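Local coordinates for SnoaL-like domain-containing protein (Kribbella flavida, PDB 4LMI) that is of unknown function but adopts the SnoaL-like fold of the NTF2 clan and may act as a ketosteroid isomerase-like enzyme, at residues W65-T70 against V81-T86; V69-A74 against A131-F136; G94-E99 against V108-P113; R15-T20 against A30-E35. All coordinates share one frame; numbering follows the deposited sequence. Where two conformers were deposited one is given.

Contact 1 of 4, residues W65-T70 against V81-T86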
loop_
_atom_site.group_PDB
_atom_site.type_symbol
_atom_site.label_atom_id
_atom_site.label_comp_id
_atom_site.label_asym_id
_atom_site.label_seq_id
_atom_site.Cartn_x
_atom_site.Cartn_y
_atom_site.Cartn_z
ATOM N N TRP B 65 -8.239 15.294 -12.105
ATOM C CA TRP B 65 -7.695 13.977 -11.780
ATOM C C TRP B 65 -8.727 12.892 -11.890
ATOM O O TRP B 65 -9.929 13.150 -11.827
ATOM C CB TRP B 65 -7.089 13.986 -10.379
ATOM C CG TRP B 65 -8.061 14.467 -9.334
ATOM C CD1 TRP B 65 -8.205 15.759 -8.835
ATOM C CD2 TRP B 65 -9.083 13.671 -8.637
ATOM N NE1 TRP B 65 -9.207 15.812 -7.900
ATOM C CE2 TRP B 65 -9.776 14.595 -7.736
ATOM C CE3 TRP B 65 -9.479 12.337 -8.671
ATOM C CZ2 TRP B 65 -10.814 14.181 -6.915
ATOM C CZ3 TRP B 65 -10.524 11.931 -7.834
ATOM C CH2 TRP B 65 -11.173 12.833 -6.979
ATOM N N GLN B 66 -8.255 11.659 -12.043
ATOM C CA GLN B 66 -9.126 10.505 -12.198
ATOM C C GLN B 66 -8.474 9.303 -11.536
ATOM O O GLN B 66 -7.266 9.099 -11.663
ATOM C CB GLN B 66 -9.354 10.225 -13.689
ATOM C CG GLN B 66 -10.428 9.191 -13.998
ATOM C CD GLN B 66 -11.843 9.721 -13.823
ATOM O OE1 GLN B 66 -12.756 8.968 -13.487
ATOM N NE2 GLN B 66 -12.031 11.019 -14.053
ATOM N N LEU B 67 -9.265 8.512 -10.818
ATOM C CA LEU B 67 -8.747 7.286 -10.219
ATOM C C LEU B 67 -9.534 6.054 -10.646
ATOM O O LEU B 67 -10.722 6.133 -10.959
ATOM C CB LEU B 67 -8.652 7.397 -8.686
ATOM C CG LEU B 67 -9.882 7.700 -7.834
ATOM C CD1 LEU B 67 -10.618 6.420 -7.464
ATOM C CD2 LEU B 67 -9.456 8.439 -6.573
ATOM N N THR B 68 -8.833 4.927 -10.682
ATOM C CA THR B 68 -9.422 3.625 -10.954
ATOM C C THR B 68 -8.852 2.659 -9.929
ATOM O O THR B 68 -7.632 2.512 -9.822
ATOM C CB THR B 68 -9.076 3.134 -12.374
ATOM O OG1 THR B 68 -9.486 4.115 -13.329
ATOM C CG2 THR B 68 -9.774 1.813 -12.681
ATOM N N VAL B 69 -9.733 2.018 -9.167
ATOM C CA VAL B 69 -9.316 1.035 -8.173
ATOM C C VAL B 69 -8.734 -0.198 -8.877
ATOM O O VAL B 69 -9.344 -0.733 -9.808
ATOM C CB VAL B 69 -10.487 0.634 -7.251
ATOM C CG1 VAL B 69 -10.100 -0.542 -6.364
ATOM C CG2 VAL B 69 -10.936 1.826 -6.403
ATOM N N THR B 70 -7.551 -0.628 -8.442
ATOM C CA THR B 70 -6.873 -1.791 -9.038
ATOM C C THR B 70 -6.837 -2.996 -8.101
ATOM O O THR B 70 -6.846 -4.147 -8.553
ATOM C CB THR B 70 -5.443 -1.448 -9.501
ATOM O OG1 THR B 70 -4.744 -0.766 -8.449
ATOM C CG2 THR B 70 -5.493 -0.557 -10.729
ATOM N N VAL B 81 -6.279 -0.277 -0.422
ATOM C CA VAL B 81 -6.775 -0.077 -1.774
ATOM C C VAL B 81 -5.663 0.542 -2.601
ATOM O O VAL B 81 -5.051 1.530 -2.189
ATOM C CB VAL B 81 -8.010 0.854 -1.784
ATOM C CG1 VAL B 81 -8.573 1.004 -3.192
ATOM C CG2 VAL B 81 -9.089 0.356 -0.821
ATOM N N SER B 82 -5.374 -0.051 -3.754
ATOM C CA SER B 82 -4.492 0.607 -4.703
ATOM C C SER B 82 -5.331 1.187 -5.825
ATOM O O SER B 82 -6.358 0.616 -6.205
ATOM C CB SER B 82 -3.406 -0.331 -5.242
ATOM O OG SER B 82 -3.973 -1.421 -5.936
ATOM N N VAL B 83 -4.902 2.344 -6.320
ATOM C CA VAL B 83 -5.569 3.019 -7.422
ATOM C C VAL B 83 -4.550 3.458 -8.469
ATOM O O VAL B 83 -3.400 3.791 -8.139
ATOM C CB VAL B 83 -6.395 4.251 -6.954
ATOM C CG1 VAL B 83 -7.479 3.845 -5.962
ATOM C CG2 VAL B 83 -5.493 5.328 -6.347
ATOM N N ASN B 84 -4.964 3.423 -9.734
ATOM C CA ASN B 84 -4.258 4.159 -10.770
ATOM C C ASN B 84 -4.819 5.567 -10.830
ATOM O O ASN B 84 -6.015 5.760 -11.019
ATOM C CB ASN B 84 -4.362 3.466 -12.131
ATOM C CG ASN B 84 -3.435 2.269 -12.247
ATOM O OD1 ASN B 84 -2.450 2.145 -11.507
ATOM N ND2 ASN B 84 -3.743 1.380 -13.180
ATOM N N LEU B 85 -3.945 6.544 -10.634
ATOM C CA LEU B 85 -4.331 7.942 -10.666
ATOM C C LEU B 85 -3.734 8.628 -11.887
ATOM O O LEU B 85 -2.544 8.482 -12.171
ATOM C CB LEU B 85 -3.863 8.650 -9.393
ATOM C CG LEU B 85 -4.139 10.151 -9.256
ATOM C CD1 LEU B 85 -5.616 10.432 -9.040
ATOM C CD2 LEU B 85 -3.318 10.751 -8.128
ATOM N N THR B 86 -4.579 9.354 -12.611
ATOM C CA THR B 86 -4.128 10.305 -13.608
ATOM C C THR B 86 -4.289 11.663 -12.946
ATOM O O THR B 86 -5.409 12.117 -12.709
ATOM C CB THR B 86 -4.955 10.215 -14.905
ATOM O OG1 THR B 86 -4.967 8.858 -15.369
ATOM C CG2 THR B 86 -4.362 11.101 -15.987
HETATM O O HOH W 1 -7.461 6.472 -13.519
HETATM O O HOH W 2 -2.665 0.592 -9.088
#
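Thr70, Asn84 and Val83 lose the most surface where strand 65-70 runs antiparallel to strand 81-86. Thr70 holds OG1 in the crowded position between its backbone N and carbonyl carbon (chi1 49°), and Ser82 does the same with OG, so the two hydroxyls meet; Ser82 OG donates a hydrogen bond to Thr70 OG1 at 2.7 Å. Thr70 OG1 in turn donates to a water, 2.6 Å away, that donates to Asn84 OD1. The methyl CG2, anti to the carbonyl carbon, crosses the Asn84 amide at about a right angle, 3.6 Å from ND2. A valine here removes OG1, and would probably break the link from Ser82 through the water to Asn84. These strands form a beta hairpin at the edge of the curved sheet of an NTF2-like fold. Its backbone ladder pairs Gln66 with Thr86 and Thr68 with Asn84, and closes with a nearly straight bond from Thr70 N to Ser82 O (175° at the hydrogen). Beyond the hairpin, Asn84 ND2 bonds Leu133 O, and OD1 accepts from Arg135 N. The face bearing Leu67, Val69, Val83 and Leu85 is apolar and suits branched residues: Val83 CG1 lies 4.0 Å from Val69 CG2, Val69 CG1 meets the neighbouring Val81 CG1 at 3.8 Å, and Phe18 of helix 6-22 packs on both Val69 and Val81.

Contact 2 of 4, residues V69-A74 against A131-F136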
loop_
_atom_site.group_PDB
_atom_site.type_symbol
_atom_site.label_atom_id
_atom_site.label_comp_id
_atom_site.label_asym_id
_atom_site.label_seq_id
_atom_site.Cartn_x
_atom_site.Cartn_y
_atom_site.Cartn_z
ATOM N N VAL B 69 -9.733 2.018 -9.167
ATOM C CA VAL B 69 -9.316 1.035 -8.173
ATOM C C VAL B 69 -8.734 -0.198 -8.877
ATOM O O VAL B 69 -9.344 -0.733 -9.808
ATOM C CB VAL B 69 -10.487 0.634 -7.251
ATOM C CG1 VAL B 69 -10.100 -0.542 -6.364
ATOM C CG2 VAL B 69 -10.936 1.826 -6.403
ATOM N N THR B 70 -7.551 -0.628 -8.442
ATOM C CA THR B 70 -6.873 -1.791 -9.038
ATOM C C THR B 70 -6.837 -2.996 -8.101
ATOM O O THR B 70 -6.846 -4.147 -8.553
ATOM C CB THR B 70 -5.443 -1.448 -9.501
ATOM O OG1 THR B 70 -4.744 -0.766 -8.449
ATOM C CG2 THR B 70 -5.493 -0.557 -10.729
ATOM N N ARG B 71 -6.780 -2.725 -6.799
ATOM C CA ARG B 71 -6.889 -3.767 -5.782
ATOM C C ARG B 71 -7.709 -3.220 -4.641
ATOM O O ARG B 71 -7.630 -2.027 -4.329
ATOM C CB ARG B 71 -5.522 -4.174 -5.225
ATOM C CG ARG B 71 -4.502 -4.665 -6.236
ATOM C CD ARG B 71 -3.192 -4.960 -5.525
ATOM N NE ARG B 71 -2.100 -5.269 -6.442
ATOM C CZ ARG B 71 -1.400 -4.371 -7.132
ATOM N NH1 ARG B 71 -1.677 -3.077 -7.033
ATOM N NH2 ARG B 71 -0.416 -4.775 -7.935
ATOM N N LEU B 72 -8.493 -4.090 -4.016
ATOM C CA LEU B 72 -9.238 -3.709 -2.824
ATOM C C LEU B 72 -9.284 -4.880 -1.848
ATOM O O LEU B 72 -9.967 -5.878 -2.089
ATOM C CB LEU B 72 -10.650 -3.221 -3.186
ATOM C CG LEU B 72 -11.416 -2.387 -2.144
ATOM C CD1 LEU B 72 -12.548 -1.610 -2.799
ATOM C CD2 LEU B 72 -11.956 -3.233 -0.993
ATOM N N LEU B 73 -8.544 -4.756 -0.749
ATOM C CA LEU B 73 -8.547 -5.775 0.297
ATOM C C LEU B 73 -9.278 -5.261 1.525
ATOM O O LEU B 73 -9.108 -4.102 1.906
ATOM C CB LEU B 73 -7.118 -6.179 0.671
ATOM C CG LEU B 73 -6.318 -7.031 -0.319
ATOM C CD1 LEU B 73 -5.878 -6.236 -1.543
ATOM C CD2 LEU B 73 -5.104 -7.613 0.394
ATOM N N ALA B 74 -10.096 -6.122 2.126
ATOM C CA ALA B 74 -10.790 -5.814 3.380
ATOM C C ALA B 74 -10.492 -6.907 4.401
ATOM O O ALA B 74 -10.470 -8.092 4.063
ATOM C CB ALA B 74 -12.293 -5.704 3.148
ATOM N N ALA B 131 4.705 -2.822 -15.228
ATOM C CA ALA B 131 3.956 -3.661 -14.301
ATOM C C ALA B 131 2.580 -4.011 -14.871
ATOM O O ALA B 131 1.989 -3.232 -15.629
ATOM C CB ALA B 131 3.819 -2.975 -12.954
ATOM N N GLU B 132 2.082 -5.186 -14.500
ATOM C CA GLU B 132 0.823 -5.705 -15.027
ATOM C C GLU B 132 -0.388 -4.795 -14.746
ATOM O O GLU B 132 -1.117 -4.428 -15.670
ATOM C CB GLU B 132 0.578 -7.120 -14.498
ATOM C CG GLU B 132 -0.488 -7.899 -15.253
ATOM C CD GLU B 132 -0.856 -9.206 -14.577
ATOM O OE1 GLU B 132 -0.547 -9.374 -13.378
ATOM O OE2 GLU B 132 -1.462 -10.071 -15.244
ATOM N N LEU B 133 -0.586 -4.428 -13.480
ATOM C CA LEU B 133 -1.789 -3.688 -13.061
ATOM C C LEU B 133 -1.550 -2.200 -12.821
ATOM O O LEU B 133 -2.457 -1.380 -12.993
ATOM C CB LEU B 133 -2.378 -4.295 -11.780
ATOM C CG LEU B 133 -2.827 -5.758 -11.715
ATOM C CD1 LEU B 133 -3.299 -6.080 -10.301
ATOM C CD2 LEU B 133 -3.922 -6.062 -12.729
ATOM N N ASP B 134 -0.329 -1.864 -12.413
ATOM C CA ASP B 134 -0.009 -0.540 -11.887
ATOM C C ASP B 134 0.635 0.348 -12.945
ATOM O O ASP B 134 1.690 0.011 -13.495
ATOM C CB ASP B 134 0.893 -0.688 -10.658
ATOM C CG ASP B 134 0.326 -1.668 -9.638
ATOM O OD1 ASP B 134 -0.652 -1.310 -8.942
ATOM O OD2 ASP B 134 0.849 -2.799 -9.541
ATOM N N ARG B 135 0.001 1.488 -13.212
ATOM C CA ARG B 135 0.360 2.331 -14.353
ATOM C C ARG B 135 1.139 3.592 -13.978
ATOM O O ARG B 135 0.600 4.518 -13.374
ATOM C CB ARG B 135 -0.893 2.701 -15.167
ATOM C CG ARG B 135 -1.634 1.519 -15.787
ATOM C CD ARG B 135 -1.110 1.134 -17.174
ATOM N NE ARG B 135 0.286 0.685 -17.162
ATOM C CZ ARG B 135 0.699 -0.527 -16.785
ATOM N NH1 ARG B 135 1.995 -0.814 -16.814
ATOM N NH2 ARG B 135 -0.166 -1.453 -16.372
ATOM N N PHE B 136 2.417 3.610 -14.337
ATOM C CA PHE B 136 3.228 4.820 -14.248
ATOM C C PHE B 136 3.481 5.335 -15.665
ATOM O O PHE B 136 3.958 6.454 -15.863
ATOM C CB PHE B 136 4.535 4.543 -13.499
ATOM C CG PHE B 136 4.341 4.190 -12.044
ATOM C CD1 PHE B 136 4.144 2.869 -11.651
ATOM C CD2 PHE B 136 4.359 5.179 -11.064
ATOM C CE1 PHE B 136 3.964 2.543 -10.310
ATOM C CE2 PHE B 136 4.179 4.857 -9.724
ATOM C CZ PHE B 136 3.983 3.536 -9.346
HETATM O O HOH W 2 -2.665 0.592 -9.088
#
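A classic beta bulge marks strand 69-74, where Thr70 and Arg71 both face Ser82, and against it lies the irregular C-terminal segment 131-136. A salt bridge provides the polar bonds. Arg71 leaves its backbone with CG anti to the carbonyl carbon and runs extended from CG to NE, a long arm well suited to reaching a carboxylate on a separate part of the chain. It grips Asp134 end-on: NH1 bonds OD1 at 2.8 Å and NH2 bonds OD2 at 2.8 Å, the second nearly straight at 171°. Each oxygen uses its syn lone pair, and the guanidinium and carboxylate planes are only 16° apart, so the two bonds fix the rotation of both groups. Asp134 is buried, and the paired charge would be expected to favour its ionised form. Further hydrogen bonds extend the network: Arg71 NH1 also reaches Ser82 OG, and a water held by Thr70 OG1 donates to Asp134 OD1.

Van der Waals packing on the guanidinium accompanies the salt bridge, and Leu133 has the most surface covered. It sets CD1 over one face of the Arg71 guanidinium, 3.8 Å above its plane and offset toward the rim, while Thr70 CG2 approaches Leu133 O.

A cation-pi contact joins Arg71 to Phe97 of the second subunit, which places the salt bridge beside the dimer interface.

Segment 131-136 is itself braced by its own arginine: Arg135 brings NH1 and NH2 together on Ala131 O, with NH1 2.7 Å from that oxygen.

Contact 3 of 4, residues G94-E99 against V108-P113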
loop_
_atom_site.group_PDB
_atom_site.type_symbol
_atom_site.label_atom_id
_atom_site.label_comp_id
_atom_site.label_asym_id
_atom_site.label_seq_id
_atom_site.Cartn_x
_atom_site.Cartn_y
_atom_site.Cartn_z
ATOM N N GLY B 94 -1.696 5.166 -6.212
ATOM C CA GLY B 94 -1.976 5.417 -4.809
ATOM C C GLY B 94 -2.186 4.104 -4.096
ATOM O O GLY B 94 -2.724 3.163 -4.671
ATOM N N VAL B 95 -1.723 4.035 -2.856
ATOM C CA VAL B 95 -2.033 2.919 -1.986
ATOM C C VAL B 95 -2.566 3.559 -0.722
ATOM O O VAL B 95 -1.873 4.350 -0.080
ATOM C CB VAL B 95 -0.817 2.029 -1.664
ATOM C CG1 VAL B 95 -1.252 0.880 -0.766
ATOM C CG2 VAL B 95 -0.179 1.487 -2.937
ATOM N N VAL B 96 -3.804 3.220 -0.389
ATOM C CA VAL B 96 -4.535 3.884 0.684
ATOM C C VAL B 96 -4.980 2.864 1.726
ATOM O O VAL B 96 -5.598 1.853 1.383
ATOM C CB VAL B 96 -5.779 4.618 0.131
ATOM C CG1 VAL B 96 -6.559 5.287 1.257
ATOM C CG2 VAL B 96 -5.380 5.650 -0.916
ATOM N N PHE B 97 -4.671 3.134 2.993
ATOM C CA PHE B 97 -5.167 2.308 4.089
ATOM C C PHE B 97 -6.320 3.013 4.770
ATOM O O PHE B 97 -6.208 4.185 5.137
ATOM C CB PHE B 97 -4.066 1.993 5.099
ATOM C CG PHE B 97 -2.980 1.109 4.547
ATOM C CD1 PHE B 97 -3.129 -0.277 4.538
ATOM C CD2 PHE B 97 -1.814 1.660 4.027
ATOM C CE1 PHE B 97 -2.131 -1.092 4.026
ATOM C CE2 PHE B 97 -0.809 0.848 3.512
ATOM C CZ PHE B 97 -0.967 -0.529 3.510
ATOM N N LEU B 98 -7.425 2.289 4.924
ATOM C CA LEU B 98 -8.596 2.812 5.605
ATOM C C LEU B 98 -8.859 2.044 6.889
ATOM O O LEU B 98 -8.593 0.843 6.971
ATOM C CB LEU B 98 -9.835 2.713 4.708
ATOM C CG LEU B 98 -9.801 3.342 3.310
ATOM C CD1 LEU B 98 -11.099 3.017 2.580
ATOM C CD2 LEU B 98 -9.597 4.843 3.387
ATOM N N GLU B 99 -9.367 2.747 7.897
ATOM C CA GLU B 99 -9.866 2.099 9.102
ATOM C C GLU B 99 -11.299 2.563 9.304
ATOM O O GLU B 99 -11.602 3.752 9.152
ATOM C CB GLU B 99 -9.002 2.435 10.322
ATOM C CG GLU B 99 -7.521 2.111 10.152
ATOM C CD GLU B 99 -7.247 0.625 9.997
ATOM O OE1 GLU B 99 -8.122 -0.194 10.343
ATOM O OE2 GLU B 99 -6.146 0.273 9.532
ATOM N N VAL B 108 -7.679 7.562 7.297
ATOM C CA VAL B 108 -7.245 7.423 5.906
ATOM C C VAL B 108 -5.750 7.690 5.910
ATOM O O VAL B 108 -5.319 8.730 6.390
ATOM C CB VAL B 108 -7.948 8.448 4.974
ATOM C CG1 VAL B 108 -7.424 8.359 3.542
ATOM C CG2 VAL B 108 -9.462 8.267 4.990
ATOM N N THR B 109 -4.959 6.749 5.404
ATOM C CA THR B 109 -3.523 6.969 5.254
ATOM C C THR B 109 -3.167 6.731 3.796
ATOM O O THR B 109 -3.301 5.610 3.298
ATOM C CB THR B 109 -2.704 6.072 6.210
ATOM O OG1 THR B 109 -3.109 6.340 7.557
ATOM C CG2 THR B 109 -1.212 6.353 6.096
ATOM N N ASP B 110 -2.740 7.808 3.132
ATOM C CA ASP B 110 -2.466 7.842 1.693
ATOM C C ASP B 110 -0.979 7.700 1.435
ATOM O O ASP B 110 -0.173 8.393 2.067
ATOM C CB ASP B 110 -2.872 9.207 1.117
ATOM C CG ASP B 110 -4.303 9.255 0.582
ATOM O OD1 ASP B 110 -5.162 8.436 0.972
ATOM O OD2 ASP B 110 -4.572 10.171 -0.233
ATOM N N PHE B 111 -0.628 6.819 0.497
ATOM C CA PHE B 111 0.709 6.763 -0.091
ATOM C C PHE B 111 0.590 7.004 -1.588
ATOM O O PHE B 111 -0.312 6.461 -2.235
ATOM C CB PHE B 111 1.354 5.394 0.142
ATOM C CG PHE B 111 1.653 5.102 1.582
ATOM C CD1 PHE B 111 2.827 5.577 2.171
ATOM C CD2 PHE B 111 0.767 4.346 2.353
ATOM C CE1 PHE B 111 3.112 5.307 3.502
ATOM C CE2 PHE B 111 1.049 4.073 3.687
ATOM C CZ PHE B 111 2.223 4.557 4.261
ATOM N N TRP B 112 1.497 7.812 -2.133
ATOM C CA TRP B 112 1.513 8.099 -3.567
ATOM C C TRP B 112 2.865 7.808 -4.150
ATOM O O TRP B 112 3.640 8.731 -4.402
ATOM C CB TRP B 112 1.066 9.537 -3.826
ATOM C CG TRP B 112 -0.357 9.726 -3.379
ATOM C CD1 TRP B 112 -0.814 10.292 -2.191
ATOM C CD2 TRP B 112 -1.564 9.275 -4.079
ATOM N NE1 TRP B 112 -2.186 10.244 -2.125
ATOM C CE2 TRP B 112 -2.698 9.645 -3.223
ATOM C CE3 TRP B 112 -1.812 8.639 -5.291
ATOM C CZ2 TRP B 112 -4.012 9.383 -3.590
ATOM C CZ3 TRP B 112 -3.139 8.373 -5.645
ATOM C CH2 TRP B 112 -4.212 8.738 -4.813
ATOM N N PRO B 113 3.178 6.511 -4.351
ATOM C CA PRO B 113 4.482 6.164 -4.907
ATOM C C PRO B 113 4.610 6.689 -6.326
ATOM O O PRO B 113 3.633 6.669 -7.084
ATOM C CB PRO B 113 4.480 4.629 -4.898
ATOM C CG PRO B 113 3.039 4.235 -4.826
ATOM C CD PRO B 113 2.389 5.311 -4.015
HETATM O O HOH W 3 -5.392 4.498 7.996
#
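Phe97 and Phe111 both turn CG anti to the carbonyl carbon (chi1 -67° and -66°), which carries their rings along the same face of the hairpin until CE2 of Phe97 comes 3.7 Å from CE2 of Phe111; the side chains cross obliquely. The same choice at Trp112 (chi1 -63°) swings its indole to the face bearing Val96 and Asp110. There Trp112 CE3 and CZ3 each lie 3.3 Å from Gly94 CA, so close that a side chain on residue 94 would collide with the ring; glycine suits this place because it has none. Trp112 NE1 donates to Asp110 OD2 at 3.0 Å, meeting it from above the carboxylate plane, and the same oxygen bonds Tyr39 OH. An alanine in place of Trp112 removes the indole, and would probably uncover Gly94 and loosen the Asp110 carboxylate.

Strands 94-99 and 108-111 form an antiparallel hairpin within the sheet of the NTF2-like fold, with Val95-Phe111 and Phe97-Thr109 as hydrogen-bonded pairs. Between them Val96 pairs with Asp110, whose OD1 is 3.4 Å from Val96 CG2, and Leu98 CD2 packs against Val108 CG2 at 3.8 Å. The face of Val95, Phe97, Thr109 and Phe111 is aromatic and beta-branched; the other carries Val96, Leu98, Val108 and the one acid, Asp110. Val96 meets Phe18 of helix 6-22, whereas Val95 packs on Val95 of the second subunit.

The indole N-H serves the buried Asp110 carboxylate; if Tyr39 OH donates too, the pair would be expected to stabilise a negative charge there.

Contact 4 of 4, residues R15-T20 against A30-E35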
loop_
_atom_site.group_PDB
_atom_site.type_symbol
_atom_site.label_atom_id
_atom_site.label_comp_id
_atom_site.label_asym_id
_atom_site.label_seq_id
_atom_site.Cartn_x
_atom_site.Cartn_y
_atom_site.Cartn_z
ATOM N N ARG B 15 -15.267 0.592 -1.100
ATOM C CA ARG B 15 -15.707 0.767 -2.485
ATOM C C ARG B 15 -16.447 2.100 -2.652
ATOM O O ARG B 15 -16.166 2.856 -3.591
ATOM C CB ARG B 15 -16.561 -0.427 -2.956
ATOM C CG ARG B 15 -17.045 -0.327 -4.398
ATOM C CD ARG B 15 -15.895 -0.356 -5.403
ATOM N NE ARG B 15 -15.223 -1.656 -5.424
ATOM C CZ ARG B 15 -14.181 -1.963 -6.194
ATOM N NH1 ARG B 15 -13.669 -1.059 -7.023
ATOM N NH2 ARG B 15 -13.651 -3.179 -6.128
ATOM N N LYS B 16 -17.375 2.381 -1.736
ATOM C CA LYS B 16 -18.155 3.622 -1.758
ATOM C C LYS B 16 -17.286 4.866 -1.578
ATOM O O LYS B 16 -17.538 5.901 -2.202
ATOM C CB LYS B 16 -19.255 3.590 -0.696
ATOM C CG LYS B 16 -20.433 2.705 -1.058
ATOM C CD LYS B 16 -21.637 2.983 -0.170
ATOM C CE LYS B 16 -22.747 1.971 -0.408
ATOM N NZ LYS B 16 -22.356 0.597 0.015
ATOM N N TYR B 17 -16.275 4.760 -0.719
ATOM C CA TYR B 17 -15.337 5.863 -0.472
ATOM C C TYR B 17 -14.666 6.281 -1.781
ATOM O O TYR B 17 -14.651 7.466 -2.136
ATOM C CB TYR B 17 -14.306 5.452 0.586
ATOM C CG TYR B 17 -13.169 6.429 0.797
ATOM C CD1 TYR B 17 -12.038 6.394 -0.021
ATOM C CD2 TYR B 17 -13.205 7.364 1.835
ATOM C CE1 TYR B 17 -10.989 7.278 0.169
ATOM C CE2 TYR B 17 -12.154 8.253 2.037
ATOM C CZ TYR B 17 -11.051 8.199 1.199
ATOM O OH TYR B 17 -10.003 9.064 1.382
ATOM N N PHE B 18 -14.148 5.302 -2.516
ATOM C CA PHE B 18 -13.494 5.604 -3.787
ATOM C C PHE B 18 -14.450 6.006 -4.909
ATOM O O PHE B 18 -14.112 6.881 -5.712
ATOM C CB PHE B 18 -12.508 4.503 -4.184
ATOM C CG PHE B 18 -11.264 4.523 -3.350
ATOM C CD1 PHE B 18 -10.215 5.390 -3.660
ATOM C CD2 PHE B 18 -11.162 3.734 -2.212
ATOM C CE1 PHE B 18 -9.081 5.440 -2.870
ATOM C CE2 PHE B 18 -10.027 3.787 -1.415
ATOM C CZ PHE B 18 -8.989 4.638 -1.744
ATOM N N ASP B 19 -15.631 5.389 -4.952
ATOM C CA ASP B 19 -16.645 5.740 -5.952
ATOM C C ASP B 19 -17.158 7.175 -5.779
ATOM O O ASP B 19 -17.256 7.924 -6.756
ATOM C CB ASP B 19 -17.802 4.732 -5.949
ATOM C CG ASP B 19 -17.410 3.384 -6.548
ATOM O OD1 ASP B 19 -16.332 3.284 -7.169
ATOM O OD2 ASP B 19 -18.189 2.419 -6.405
ATOM N N THR B 20 -17.462 7.562 -4.539
ATOM C CA THR B 20 -17.943 8.923 -4.253
ATOM C C THR B 20 -16.834 9.967 -4.376
ATOM O O THR B 20 -17.084 11.089 -4.818
ATOM C CB THR B 20 -18.636 9.050 -2.881
ATOM O OG1 THR B 20 -17.724 8.675 -1.841
ATOM C CG2 THR B 20 -19.911 8.179 -2.835
ATOM N N ALA B 30 -18.901 12.900 2.183
ATOM C CA ALA B 30 -18.896 13.414 3.556
ATOM C C ALA B 30 -19.663 12.504 4.528
ATOM O O ALA B 30 -19.224 12.310 5.666
ATOM C CB ALA B 30 -19.435 14.837 3.607
ATOM N N ALA B 31 -20.782 11.936 4.070
ATOM C CA ALA B 31 -21.638 11.095 4.925
ATOM C C ALA B 31 -21.015 9.753 5.317
ATOM O O ALA B 31 -21.452 9.127 6.280
ATOM C CB ALA B 31 -23.011 10.884 4.291
ATOM N N LEU B 32 -20.002 9.301 4.582
ATOM C CA LEU B 32 -19.316 8.072 4.972
ATOM C C LEU B 32 -18.076 8.299 5.843
ATOM O O LEU B 32 -17.426 7.337 6.255
ATOM C CB LEU B 32 -19.002 7.182 3.761
ATOM C CG LEU B 32 -18.291 7.762 2.550
ATOM C CD1 LEU B 32 -16.792 7.885 2.811
ATOM C CD2 LEU B 32 -18.563 6.886 1.333
ATOM N N LEU B 33 -17.760 9.560 6.130
ATOM C CA LEU B 33 -16.610 9.891 6.973
ATOM C C LEU B 33 -17.047 10.133 8.405
ATOM O O LEU B 33 -18.062 10.790 8.640
ATOM C CB LEU B 33 -15.914 11.151 6.463
ATOM C CG LEU B 33 -15.451 11.200 5.008
ATOM C CD1 LEU B 33 -15.039 12.622 4.658
ATOM C CD2 LEU B 33 -14.321 10.209 4.752
ATOM N N ALA B 34 -16.273 9.618 9.359
ATOM C CA ALA B 34 -16.477 9.941 10.773
ATOM C C ALA B 34 -16.278 11.439 10.993
ATOM O O ALA B 34 -15.441 12.061 10.333
ATOM C CB ALA B 34 -15.508 9.150 11.639
ATOM N N GLU B 35 -17.036 12.028 11.916
ATOM C CA GLU B 35 -16.862 13.454 12.199
ATOM C C GLU B 35 -15.402 13.760 12.564
ATOM O O GLU B 35 -14.891 14.827 12.225
ATOM C CB GLU B 35 -17.831 13.952 13.282
ATOM C CG GLU B 35 -17.930 15.471 13.333
ATOM C CD GLU B 35 -19.154 15.984 14.069
ATOM O OE1 GLU B 35 -19.578 15.356 15.063
ATOM O OE2 GLU B 35 -19.689 17.035 13.649
#
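Apolar contacts carry the meeting of helix segment 15-20 with residues 30-35, and Leu32 gives the largest share of the surface. Its CG takes the crowded position between backbone N and carbonyl carbon (chi1 51°), which aims both methyls at the helix. Leu32 CD1 comes to the edge of the Tyr17 ring, 3.8 Å from Tyr17 CD2, while the Leu32 CD2 methyl rests against the backbone, 3.7 Å from Tyr17 N. Leu33 adds its own CD2 at the ring edge, 4.0 Å from Tyr17 CE2. A branched aliphatic residue suits Leu32, since one methyl can serve the aromatic ring and the other the helix surface. In this alpha+beta fold of the NTF2 clan, helix 6-22 packs against the curved sheet, and the contact joins it to the end of helix 26-31 and the short strand 33-34 that follows.

Polar interactions stay within each partner or reach beyond the pair. Thr20 OG1 curls back to donate to Lys16 O at 2.8 Å, from above the carbonyl plane; that oxygen also accepts Thr20 N, and the satisfied hydroxyl can lie tip to tip with Leu32 CD2. The Tyr17 hydroxyl hydrogen-bonds Tyr54 OH of helix 51-59.

Overall arrangement
Contacts 1 and 3 lie in one sheet, and contact 2 joins its edge strand 65-75 to segment 131-136, about 8 Å from contact 1 between centres. Backbone bonds join contacts 1 and 3, Val81 O to Val96 N at 2.8 Å and Val83 N to Gly94 O at 2.9 Å. Contact 4's helix lies on the face bearing Val81, Val96 and Val108: Phe18 CE2 is 3.6 Å from Val81 CB, and Tyr17 OH is 3.4 Å from Val108 CG1. Contacts 2 and 3 touch the second subunit. Bound EPE, probably from the crystallisation liquor, lies about 3 Å from the Trp65 side chain and about 4 Å from that of Trp112, and may mark a pocket there.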